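Local coordinates for protein ribosomal RNA methyltransferase, putative (Plasmodium falciparum, PDB 2PLW) that binds S-adenosylmethionine in an FtsJ-like domain and probably methylates ribosomal RNA at the 2'-hydroxyl of a uridine, at residues 164-167 / 168-172; 138-141 / 142-146; 37-40 / 41-45. All coordinates share one frame; numbering follows the deposited sequence.

Contact 1. Residues 164-167 / 168-172; sequences KTYL and KGMFQ
Leu167 O, the carbonyl that closes this helix end, is gripped by two backbone amides at once: Met170 N reaches it at 2.8 Å and Phe171 N at 3.0 Å. One turn earlier Lys168 N still makes an i to i+4 bond to Lys164 O, but Gly169 N bonds to Tyr166 O, three residues back, and only weakly to Thr165 O, so the helix tightens as it ends.

Met170 CE lies over one face of the Tyr166 ring in a CH-pi contact, 3.9 Å from the ring centroid and displaced toward the rim. A bend at chi3 (112°) folds the methyl back to it. Leu167 and Phe171 run side by side, CD2 to CE2 at 4.2 Å, and pack with Cys193 of strand 188-196; the edge of the Phe171 ring is turned to Leu167 O. The long chains of Lys164 and Lys168 cross at their CE atoms, 3.9 Å apart.

With NZ atoms 4.8 Å apart, the two lysines probably concentrate positive charge at this end of helix 160-168, though Lys164 NZ also makes a weak bond to Thr176 OG1; the carbonyl that accepts two hydrogen bonds ties the helix directly to the start of strand 171-176.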
ATOM      1  N   LYS A 164       4.830  10.316   9.904  1.00 15.33           N
ATOM      2  CA  LYS A 164       3.484  10.902   9.809  1.00 16.64           C
ATOM      3  C   LYS A 164       3.574  12.366   9.360  1.00 16.39           C
ATOM      4  O   LYS A 164       2.887  12.788   8.425  1.00 15.60           O
ATOM      5  CB  LYS A 164       2.776  10.772  11.141  1.00 17.69           C
ATOM      6  CG  LYS A 164       1.340  11.218  11.103  1.00 20.47           C
ATOM      7  CD  LYS A 164       0.752  11.063  12.493  1.00 25.97           C
ATOM      8  CE  LYS A 164      -0.678  11.467  12.518  1.00 28.85           C
ATOM      9  NZ  LYS A 164      -1.251  11.127  13.867  1.00 30.73           N
ATOM     10  N   THR A 165       4.494  13.121   9.968  1.00 15.95           N
ATOM     11  CA  THR A 165       4.675  14.535   9.636  1.00 16.22           C
ATOM     12  C   THR A 165       5.150  14.712   8.204  1.00 15.13           C
ATOM     13  O   THR A 165       4.713  15.610   7.472  1.00 15.39           O
ATOM     14  CB  THR A 165       5.620  15.195  10.625  1.00 17.26           C
ATOM     15  OG1 THR A 165       4.975  15.197  11.901  1.00 17.78           O
ATOM     16  CG2 THR A 165       5.948  16.621  10.202  1.00 19.14           C
ATOM     17  N   TYR A 166       6.024  13.813   7.785  1.00 15.04           N
ATOM     18  CA  TYR A 166       6.492  13.857   6.424  1.00 15.65           C
ATOM     19  C   TYR A 166       5.314  13.679   5.451  1.00 14.74           C
ATOM     20  O   TYR A 166       5.180  14.407   4.462  1.00 14.95           O
ATOM     21  CB  TYR A 166       7.545  12.764   6.225  1.00 16.28           C
ATOM     22  CG  TYR A 166       8.122  12.743   4.843  1.00 18.13           C
ATOM     23  CD1 TYR A 166       8.763  13.857   4.309  1.00 19.98           C
ATOM     24  CD2 TYR A 166       8.034  11.591   4.062  1.00 19.79           C
ATOM     25  CE1 TYR A 166       9.308  13.827   3.015  1.00 21.21           C
ATOM     26  CE2 TYR A 166       8.575  11.553   2.788  1.00 22.89           C
ATOM     27  CZ  TYR A 166       9.200  12.670   2.270  1.00 22.14           C
ATOM     28  OH  TYR A 166       9.723  12.585   0.996  1.00 24.60           O
ATOM     29  N   LEU A 167       4.437  12.729   5.753  1.00 15.20           N
ATOM     30  CA  LEU A 167       3.285  12.460   4.882  1.00 13.76           C
ATOM     31  C   LEU A 167       2.282  13.620   4.859  1.00 14.94           C
ATOM     32  O   LEU A 167       1.670  13.881   3.833  1.00 13.97           O
ATOM     33  CB  LEU A 167       2.603  11.152   5.293  1.00 14.61           C
ATOM     34  CG  LEU A 167       3.439   9.915   4.928  1.00 12.65           C
ATOM     35  CD1 LEU A 167       3.007   8.707   5.726  1.00 14.41           C
ATOM     36  CD2 LEU A 167       3.398   9.588   3.430  1.00 12.12           C
ATOM     37  N   LYS A 168       2.162  14.319   5.988  1.00 15.74           N
ATOM     38  CA  LYS A 168       1.304  15.500   6.106  1.00 17.56           C
ATOM     39  C   LYS A 168       1.783  16.605   5.189  1.00 18.38           C
ATOM     40  O   LYS A 168       1.055  17.556   4.905  1.00 19.22           O
ATOM     41  CB  LYS A 168       1.279  15.998   7.544  1.00 17.76           C
ATOM     42  CG  LYS A 168       0.435  15.154   8.471  1.00 19.72           C
ATOM     43  CD  LYS A 168       0.418  15.713   9.867  1.00 20.89           C
ATOM     44  CE  LYS A 168      -0.520  14.920  10.745  1.00 25.99           C
ATOM     45  NZ  LYS A 168      -0.596  15.575  12.090  1.00 27.63           N
ATOM     46  N   GLY A 169       3.015  16.481   4.703  1.00 18.96           N
ATOM     47  CA  GLY A 169       3.525  17.396   3.712  1.00 20.27           C
ATOM     48  C   GLY A 169       3.047  17.112   2.302  1.00 21.75           C
ATOM     49  O   GLY A 169       3.293  17.907   1.400  1.00 23.59           O
ATOM     50  N   MET A 170       2.358  15.996   2.085  1.00 20.27           N
ATOM     51  CA  MET A 170       1.870  15.727   0.748  1.00 20.83           C
ATOM     52  C   MET A 170       0.397  15.326   0.643  1.00 18.31           C
ATOM     53  O   MET A 170      -0.126  15.213  -0.464  1.00 17.97           O
ATOM     54  CB  MET A 170       2.807  14.782  -0.012  1.00 20.65           C
ATOM     55  CG  MET A 170       2.954  13.415   0.530  1.00 23.79           C
ATOM     56  SD  MET A 170       4.479  12.683  -0.168  1.00 27.97           S
ATOM     57  CE  MET A 170       5.496  12.572   1.279  1.00 28.61           C
ATOM     58  N   PHE A 171      -0.237  15.096   1.788  1.00 16.11           N
ATOM     59  CA  PHE A 171      -1.656  14.760   1.862  1.00 15.50           C
ATOM     60  C   PHE A 171      -2.406  15.777   2.704  1.00 15.78           C
ATOM     61  O   PHE A 171      -1.871  16.324   3.673  1.00 16.76           O
ATOM     62  CB  PHE A 171      -1.861  13.386   2.500  1.00 14.20           C
ATOM     63  CG  PHE A 171      -1.423  12.253   1.645  1.00 14.16           C
ATOM     64  CD1 PHE A 171      -2.321  11.615   0.792  1.00 11.15           C
ATOM     65  CD2 PHE A 171      -0.084  11.826   1.672  1.00 13.48           C
ATOM     66  CE1 PHE A 171      -1.913  10.565  -0.004  1.00 13.08           C
ATOM     67  CE2 PHE A 171       0.348  10.766   0.874  1.00 14.36           C
ATOM     68  CZ  PHE A 171      -0.573  10.121   0.023  1.00 11.95           C
ATOM     69  N   GLN A 172      -3.677  15.975   2.376  1.00 15.88           N
ATOM     70  CA  GLN A 172      -4.480  16.858   3.198  1.00 16.71           C
ATOM     71  C   GLN A 172      -4.524  16.399   4.647  1.00 17.19           C
ATOM     72  O   GLN A 172      -4.361  17.229   5.549  1.00 18.07           O
ATOM     73  CB  GLN A 172      -5.884  16.970   2.646  1.00 15.44           C
ATOM     74  CG  GLN A 172      -6.713  17.991   3.420  1.00 16.78           C
ATOM     75  CD  GLN A 172      -8.161  17.847   3.093  1.00 16.12           C
ATOM     76  OE1 GLN A 172      -8.507  17.177   2.135  1.00 16.68           O
ATOM     77  NE2 GLN A 172      -9.039  18.432   3.923  1.00 16.53           N
TER

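Contact 2. Residues 138-141 / 142-146; sequences HFME and QYINI
Residues 138-143 form the last turns of helix 122-143, and the chain leaves helical geometry at Ile144 to enter the short strand 144-145. Met140 O receives both Tyr143 N (2.9 Å) and Ile144 N (2.8 Å), whereas the backbone N atoms of Gln142 and Tyr143 bond only weakly to Phe139 O. A water bridges Glu141 O and Ile144 O across the exit.

Phe139 and Tyr143 meet at an oblique angle, planes 36° apart and centroids 5.0 Å apart, with Tyr143 CD2 over a face of the phenylalanine ring, 3.5 Å from Phe139 CE1. On another side of the helix the extended Gln142 side chain reaches back along the helix: NE2 bonds to His138 O at 3.1 Å from above the carbonyl plane. Its amide stands at 71° to the His138 ring, and Asn78 ties the two together, its OD1 accepting from His138 NE2 and its O from Gln142 NE2. Met140, bent at chi2 (-78°) and chi3, brings SD to 3.6 Å from Ile144 CG2.

Phe139 and Tyr143 both rest on Leu98 of helix 93-102, and Phe139 also touches Ile72, a residue that binds S-adenosylmethionine. Tyr143 OH bonds to Asp95 of the same helix, while Met140 and Ile144 pack on Ile110 of strand 107-112, so the helix end packs both on helix 93-102 and on strand 107-112.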
ATOM      1  N   HIS A 138       8.261   6.640  -1.365  1.00 12.16           N
ATOM      2  CA  HIS A 138       8.932   7.201  -2.531  1.00 13.43           C
ATOM      3  C   HIS A 138       8.312   6.698  -3.832  1.00 13.21           C
ATOM      4  O   HIS A 138       8.130   7.466  -4.769  1.00 13.44           O
ATOM      5  CB  HIS A 138      10.412   6.840  -2.473  1.00 13.41           C
ATOM      6  CG  HIS A 138      11.210   7.448  -3.577  1.00 16.45           C
ATOM      7  ND1 HIS A 138      11.629   8.761  -3.557  1.00 21.47           N
ATOM      8  CD2 HIS A 138      11.642   6.926  -4.749  1.00 16.20           C
ATOM      9  CE1 HIS A 138      12.293   9.022  -4.670  1.00 20.72           C
ATOM     10  NE2 HIS A 138      12.314   7.927  -5.409  1.00 19.05           N
ATOM     11  N   PHE A 139       8.009   5.400  -3.880  1.00 12.50           N
ATOM     12  CA  PHE A 139       7.369   4.796  -5.033  1.00 12.53           C
ATOM     13  C   PHE A 139       5.929   5.354  -5.177  1.00 12.90           C
ATOM     14  O   PHE A 139       5.484   5.752  -6.273  1.00 12.12           O
ATOM     15  CB  PHE A 139       7.401   3.276  -4.871  1.00 14.04           C
ATOM     16  CG  PHE A 139       6.448   2.557  -5.762  1.00 13.10           C
ATOM     17  CD1 PHE A 139       6.789   2.281  -7.070  1.00 15.19           C
ATOM     18  CD2 PHE A 139       5.177   2.215  -5.304  1.00 15.96           C
ATOM     19  CE1 PHE A 139       5.913   1.623  -7.906  1.00 15.79           C
ATOM     20  CE2 PHE A 139       4.272   1.552  -6.140  1.00 20.21           C
ATOM     21  CZ  PHE A 139       4.644   1.256  -7.439  1.00 17.87           C
ATOM     22  N   MET A 140       5.218   5.425  -4.055  1.00 13.66           N
ATOM     23  CA  MET A 140       3.831   5.952  -4.018  1.00 14.01           C
ATOM     24  C   MET A 140       3.730   7.350  -4.644  1.00 14.69           C
ATOM     25  O   MET A 140       2.843   7.630  -5.474  1.00 13.79           O
ATOM     26  CB  MET A 140       3.310   5.940  -2.553  1.00 14.48           C
ATOM     27  CG  MET A 140       1.947   6.724  -2.350  1.00 15.10           C
ATOM     28  SD  MET A 140       2.058   8.453  -2.275  1.00 18.77           S
ATOM     29  CE  MET A 140       3.025   8.704  -0.793  1.00 17.67           C
ATOM     30  N   GLU A 141       4.650   8.228  -4.261  1.00 14.87           N
ATOM     31  CA  GLU A 141       4.653   9.589  -4.762  1.00 16.03           C
ATOM     32  C   GLU A 141       4.676   9.677  -6.278  1.00 15.41           C
ATOM     33  O   GLU A 141       4.151  10.638  -6.858  1.00 16.14           O
ATOM     34  CB  GLU A 141       5.884  10.315  -4.252  1.00 16.63           C
ATOM     35  CG  GLU A 141       5.760  10.999  -2.925  1.00 23.65           C
ATOM     36  CD  GLU A 141       6.766  12.125  -2.856  1.00 29.17           C
ATOM     37  OE1 GLU A 141       7.972  11.814  -2.904  1.00 29.46           O
ATOM     38  OE2 GLU A 141       6.355  13.315  -2.828  1.00 32.60           O
ATOM     39  N   GLN A 142       5.322   8.699  -6.919  1.00 13.21           N
ATOM     40  CA  GLN A 142       5.417   8.677  -8.382  1.00 13.14           C
ATOM     41  C   GLN A 142       4.112   8.302  -9.026  1.00 13.37           C
ATOM     42  O   GLN A 142       3.800   8.817 -10.096  1.00 14.43           O
ATOM     43  CB  GLN A 142       6.506   7.689  -8.827  1.00 12.54           C
ATOM     44  CG  GLN A 142       7.911   8.047  -8.285  1.00 12.52           C
ATOM     45  CD  GLN A 142       8.907   6.909  -8.478  1.00 12.16           C
ATOM     46  OE1 GLN A 142       9.031   6.355  -9.565  1.00 13.29           O
ATOM     47  NE2 GLN A 142       9.578   6.526  -7.400  1.00 12.93           N
ATOM     48  N   TYR A 143       3.345   7.431  -8.360  1.00 11.79           N
ATOM     49  CA  TYR A 143       2.188   6.767  -9.004  1.00 12.11           C
ATOM     50  C   TYR A 143       0.819   7.196  -8.496  1.00 12.42           C
ATOM     51  O   TYR A 143      -0.172   6.904  -9.141  1.00 13.50           O
ATOM     52  CB  TYR A 143       2.324   5.229  -8.947  1.00 12.48           C
ATOM     53  CG  TYR A 143       3.407   4.771  -9.908  1.00 12.09           C
ATOM     54  CD1 TYR A 143       3.124   4.637 -11.258  1.00 13.70           C
ATOM     55  CD2 TYR A 143       4.702   4.524  -9.454  1.00 11.44           C
ATOM     56  CE1 TYR A 143       4.124   4.262 -12.176  1.00 14.38           C
ATOM     57  CE2 TYR A 143       5.733   4.144 -10.375  1.00 13.18           C
ATOM     58  CZ  TYR A 143       5.413   4.018 -11.715  1.00 13.68           C
ATOM     59  OH  TYR A 143       6.371   3.654 -12.663  1.00 16.17           O
ATOM     60  N   ILE A 144       0.783   7.904  -7.378  1.00 12.82           N
ATOM     61  CA  ILE A 144      -0.491   8.267  -6.768  1.00 13.13           C
ATOM     62  C   ILE A 144      -1.141   9.419  -7.548  1.00 13.02           C
ATOM     63  O   ILE A 144      -0.464  10.372  -7.949  1.00 13.05           O
ATOM     64  CB  ILE A 144      -0.348   8.639  -5.265  1.00 13.23           C
ATOM     65  CG1 ILE A 144      -1.725   8.675  -4.587  1.00 16.39           C
ATOM     66  CG2 ILE A 144       0.392   9.948  -5.062  1.00 14.42           C
ATOM     67  CD1 ILE A 144      -2.222   7.371  -4.233  1.00 20.78           C
ATOM     68  N   ASN A 145      -2.449   9.300  -7.749  1.00 13.24           N
ATOM     69  CA  ASN A 145      -3.257  10.346  -8.367  1.00 13.94           C
ATOM     70  C   ASN A 145      -3.524  11.471  -7.377  1.00 13.19           C
ATOM     71  O   ASN A 145      -3.598  11.241  -6.173  1.00 13.36           O
ATOM     72  CB  ASN A 145      -4.599   9.766  -8.772  1.00 14.63           C
ATOM     73  CG  ASN A 145      -5.169  10.410  -9.996  1.00 18.96           C
ATOM     74  OD1 ASN A 145      -4.626  11.369 -10.550  1.00 22.56           O
ATOM     75  ND2 ASN A 145      -6.313   9.893 -10.429  1.00 24.68           N
ATOM     76  N   ILE A 146      -3.637  12.688  -7.883  1.00 14.46           N
ATOM     77  CA  ILE A 146      -4.069  13.814  -7.056  1.00 14.61           C
ATOM     78  C   ILE A 146      -5.405  13.427  -6.470  1.00 14.05           C
ATOM     79  O   ILE A 146      -6.262  12.855  -7.153  1.00 14.68           O
ATOM     80  CB  ILE A 146      -4.212  15.092  -7.898  1.00 16.11           C
ATOM     81  CG1 ILE A 146      -2.841  15.568  -8.406  1.00 17.02           C
ATOM     82  CG2 ILE A 146      -4.943  16.195  -7.104  1.00 17.64           C
ATOM     83  CD1 ILE A 146      -1.870  15.936  -7.333  1.00 20.74           C
TER
HETATM   84  O   HOH W   1       1.995  11.337  -8.388  1.00 19.66           O

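Contact 3. Residues 37-40 / 41-45; sequences CQVI and LERTK
Val39 and Arg43 lie side by side and point the same way, the aliphatic root of the arginine running along the valine with Val39 CG1 4.2 Å from Arg43 CG. The same CG also comes to 3.3 Å from Val39 O, the carbonyl that takes the Arg43 amide in an i to i+4 bond. Further out the arginine chain bends at chi2 (-147°), and its guanidinium end belongs to helix 7-17: NH1 forms a salt bridge with Asp14 and a hydrogen bond with Asn15.

Glu42 leans back along the helix, its CG 3.5 Å from Gln38 O, which also accepts the Glu42 amide. Its carboxylate passes beside Val39, with OE1 3.9 Å from Val39 CA, and OE1 is hydrogen-bonded to Tyr2 OH. Leu41 likewise turns back over the preceding turn, where its CG comes to 3.5 Å from Cys37 O.

This is helix 35-43 of the beta-alpha-beta unit that runs from strand 24-29 to strand 49-55 in the Rossmann-like methyltransferase fold. It starts just after Gly34, and Gly34, Ser35 and Trp36 bind S-adenosylmethionine, so the backbone of this helix follows directly from the cofactor loop. Ile40 faces the sheet, touching Ile26 and Ile51, while Val39 packs against Ala7 and Leu10 of helix 7-17.

Thr44, the first residue to leave helical geometry, turns its hydroxyl back to the last turn. OG1 sits between the backbone N and the carbonyl carbon (chi1 61°), which lets it donate to Ile40 O at 2.6 Å, tilted 31° from the carbonyl plane. The Thr44 amide adds a weak bond to the same oxygen, and the side chain rests against Asn49 and Ile51 of strand 49-55.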
ATOM      1  N   CYS A  37      -6.573  -8.357  -1.942  1.00 15.13           N
ATOM      2  CA  CYS A  37      -7.071  -8.330  -3.314  1.00 15.66           C
ATOM      3  C   CYS A  37      -8.502  -8.903  -3.347  1.00 15.77           C
ATOM      4  O   CYS A  37      -9.371  -8.358  -4.015  1.00 15.07           O
ATOM      5  CB  CYS A  37      -6.155  -9.098  -4.250  1.00 16.30           C
ATOM      6  SG  CYS A  37      -4.696  -8.110  -4.744  1.00 20.12           S
ATOM      7  N   GLN A  38      -8.722  -9.988  -2.618  1.00 16.08           N
ATOM      8  CA  GLN A  38     -10.072 -10.563  -2.520  1.00 16.73           C
ATOM      9  C   GLN A  38     -11.066  -9.615  -1.884  1.00 16.70           C
ATOM     10  O   GLN A  38     -12.189  -9.503  -2.363  1.00 17.78           O
ATOM     11  CB  GLN A  38     -10.048 -11.852  -1.707  1.00 16.55           C
ATOM     12  CG  GLN A  38      -9.274 -12.935  -2.371  1.00 16.65           C
ATOM     13  CD  GLN A  38      -9.219 -14.137  -1.497  1.00 16.20           C
ATOM     14  OE1 GLN A  38      -8.529 -14.137  -0.482  1.00 16.86           O
ATOM     15  NE2 GLN A  38      -9.933 -15.190  -1.888  1.00 19.73           N
ATOM     16  N   VAL A  39     -10.667  -8.928  -0.810  1.00 17.23           N
ATOM     17  CA  VAL A  39     -11.556  -7.960  -0.142  1.00 16.96           C
ATOM     18  C   VAL A  39     -11.888  -6.807  -1.091  1.00 16.87           C
ATOM     19  O   VAL A  39     -13.038  -6.368  -1.194  1.00 17.38           O
ATOM     20  CB  VAL A  39     -10.900  -7.387   1.151  1.00 16.97           C
ATOM     21  CG1 VAL A  39     -11.649  -6.161   1.647  1.00 16.97           C
ATOM     22  CG2 VAL A  39     -10.824  -8.464   2.237  1.00 16.61           C
ATOM     23  N   ILE A  40     -10.866  -6.320  -1.795  1.00 15.59           N
ATOM     24  CA  ILE A  40     -11.055  -5.249  -2.763  1.00 15.77           C
ATOM     25  C   ILE A  40     -12.048  -5.657  -3.849  1.00 17.15           C
ATOM     26  O   ILE A  40     -12.925  -4.863  -4.216  1.00 18.30           O
ATOM     27  CB  ILE A  40      -9.702  -4.767  -3.380  1.00 15.20           C
ATOM     28  CG1 ILE A  40      -8.799  -4.167  -2.288  1.00 14.62           C
ATOM     29  CG2 ILE A  40      -9.968  -3.709  -4.475  1.00 15.66           C
ATOM     30  CD1 ILE A  40      -7.287  -4.100  -2.719  1.00 14.02           C
ATOM     31  N   LEU A  41     -11.928  -6.891  -4.329  1.00 18.43           N
ATOM     32  CA  LEU A  41     -12.905  -7.440  -5.286  1.00 19.67           C
ATOM     33  C   LEU A  41     -14.332  -7.444  -4.729  1.00 20.84           C
ATOM     34  O   LEU A  41     -15.241  -6.978  -5.398  1.00 19.66           O
ATOM     35  CB  LEU A  41     -12.498  -8.833  -5.764  1.00 20.03           C
ATOM     36  CG  LEU A  41     -11.393  -8.975  -6.797  1.00 20.71           C
ATOM     37  CD1 LEU A  41     -10.969 -10.428  -6.863  1.00 21.94           C
ATOM     38  CD2 LEU A  41     -11.840  -8.510  -8.198  1.00 22.59           C
ATOM     39  N   GLU A  42     -14.509  -7.935  -3.505  1.00 22.12           N
ATOM     40  CA  GLU A  42     -15.830  -7.978  -2.854  1.00 24.19           C
ATOM     41  C   GLU A  42     -16.486  -6.620  -2.710  1.00 24.71           C
ATOM     42  O   GLU A  42     -17.688  -6.460  -2.961  1.00 25.55           O
ATOM     43  CB  GLU A  42     -15.703  -8.550  -1.448  1.00 25.20           C
ATOM     44  CG  GLU A  42     -15.469 -10.013  -1.403  1.00 28.29           C
ATOM     45  CD  GLU A  42     -15.188 -10.495   0.002  1.00 30.91           C
ATOM     46  OE1 GLU A  42     -14.918  -9.654   0.909  1.00 32.47           O
ATOM     47  OE2 GLU A  42     -15.218 -11.725   0.192  1.00 35.22           O
ATOM     48  N   ARG A  43     -15.696  -5.654  -2.257  1.00 24.11           N
ATOM     49  CA  ARG A  43     -16.210  -4.344  -1.935  1.00 24.74           C
ATOM     50  C   ARG A  43     -16.430  -3.501  -3.182  1.00 24.91           C
ATOM     51  O   ARG A  43     -17.120  -2.489  -3.131  1.00 26.00           O
ATOM     52  CB  ARG A  43     -15.298  -3.660  -0.937  1.00 24.52           C
ATOM     53  CG  ARG A  43     -15.217  -4.459   0.339  1.00 25.28           C
ATOM     54  CD  ARG A  43     -15.054  -3.594   1.521  1.00 27.75           C
ATOM     55  NE  ARG A  43     -15.617  -4.247   2.691  1.00 28.51           N
ATOM     56  CZ  ARG A  43     -16.024  -3.613   3.779  1.00 25.16           C
ATOM     57  NH1 ARG A  43     -15.900  -2.300   3.880  1.00 23.12           N
ATOM     58  NH2 ARG A  43     -16.521  -4.311   4.785  1.00 27.25           N
ATOM     59  N   THR A  44     -15.860  -3.929  -4.302  1.00 24.51           N
ATOM     60  CA  THR A  44     -16.062  -3.198  -5.549  1.00 24.83           C
ATOM     61  C   THR A  44     -16.833  -4.069  -6.555  1.00 26.10           C
ATOM     62  O   THR A  44     -16.730  -3.859  -7.745  1.00 27.04           O
ATOM     63  CB  THR A  44     -14.712  -2.690  -6.145  1.00 24.12           C
ATOM     64  OG1 THR A  44     -13.865  -3.801  -6.422  1.00 20.53           O
ATOM     65  CG2 THR A  44     -13.977  -1.747  -5.191  1.00 23.05           C
ATOM     66  N   LYS A  45     -17.626  -5.026  -6.065  1.00 28.07           N
ATOM     67  CA  LYS A  45     -18.178  -6.120  -6.910  1.00 29.97           C
ATOM     68  C   LYS A  45     -18.901  -5.703  -8.206  1.00 31.24           C
ATOM     69  O   LYS A  45     -18.674  -6.284  -9.276  1.00 32.21           O
ATOM     70  CB  LYS A  45     -19.066  -7.066  -6.075  1.00 30.64           C
TER

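All three contacts are helix ends in one FtsJ-like methyltransferase domain, in the chain order contact 3, contact 2, contact 1. Contacts 1 and 2 are neighbours, centres 13 Å apart: Phe171 CE2 meets Met140 CE at 3.8 Å, and Leu167, Phe171 and Ile144 touch strand 188-196. Contact 3 lies about 28 Å from contact 1 and 22 Å from contact 2, centre to centre. Helix 35-43 leads to strand 49-55 and helix 160-168 to strand 171-176 of the mixed sheet, while helix 122-143 leads through short strand 144-145 to 148-155. Contact 3 follows the cofactor loop and contact 2 touches cofactor-binding Ile72, so two helix ends border the cofactor site; contact 1 adjoins outermost strand 171-176.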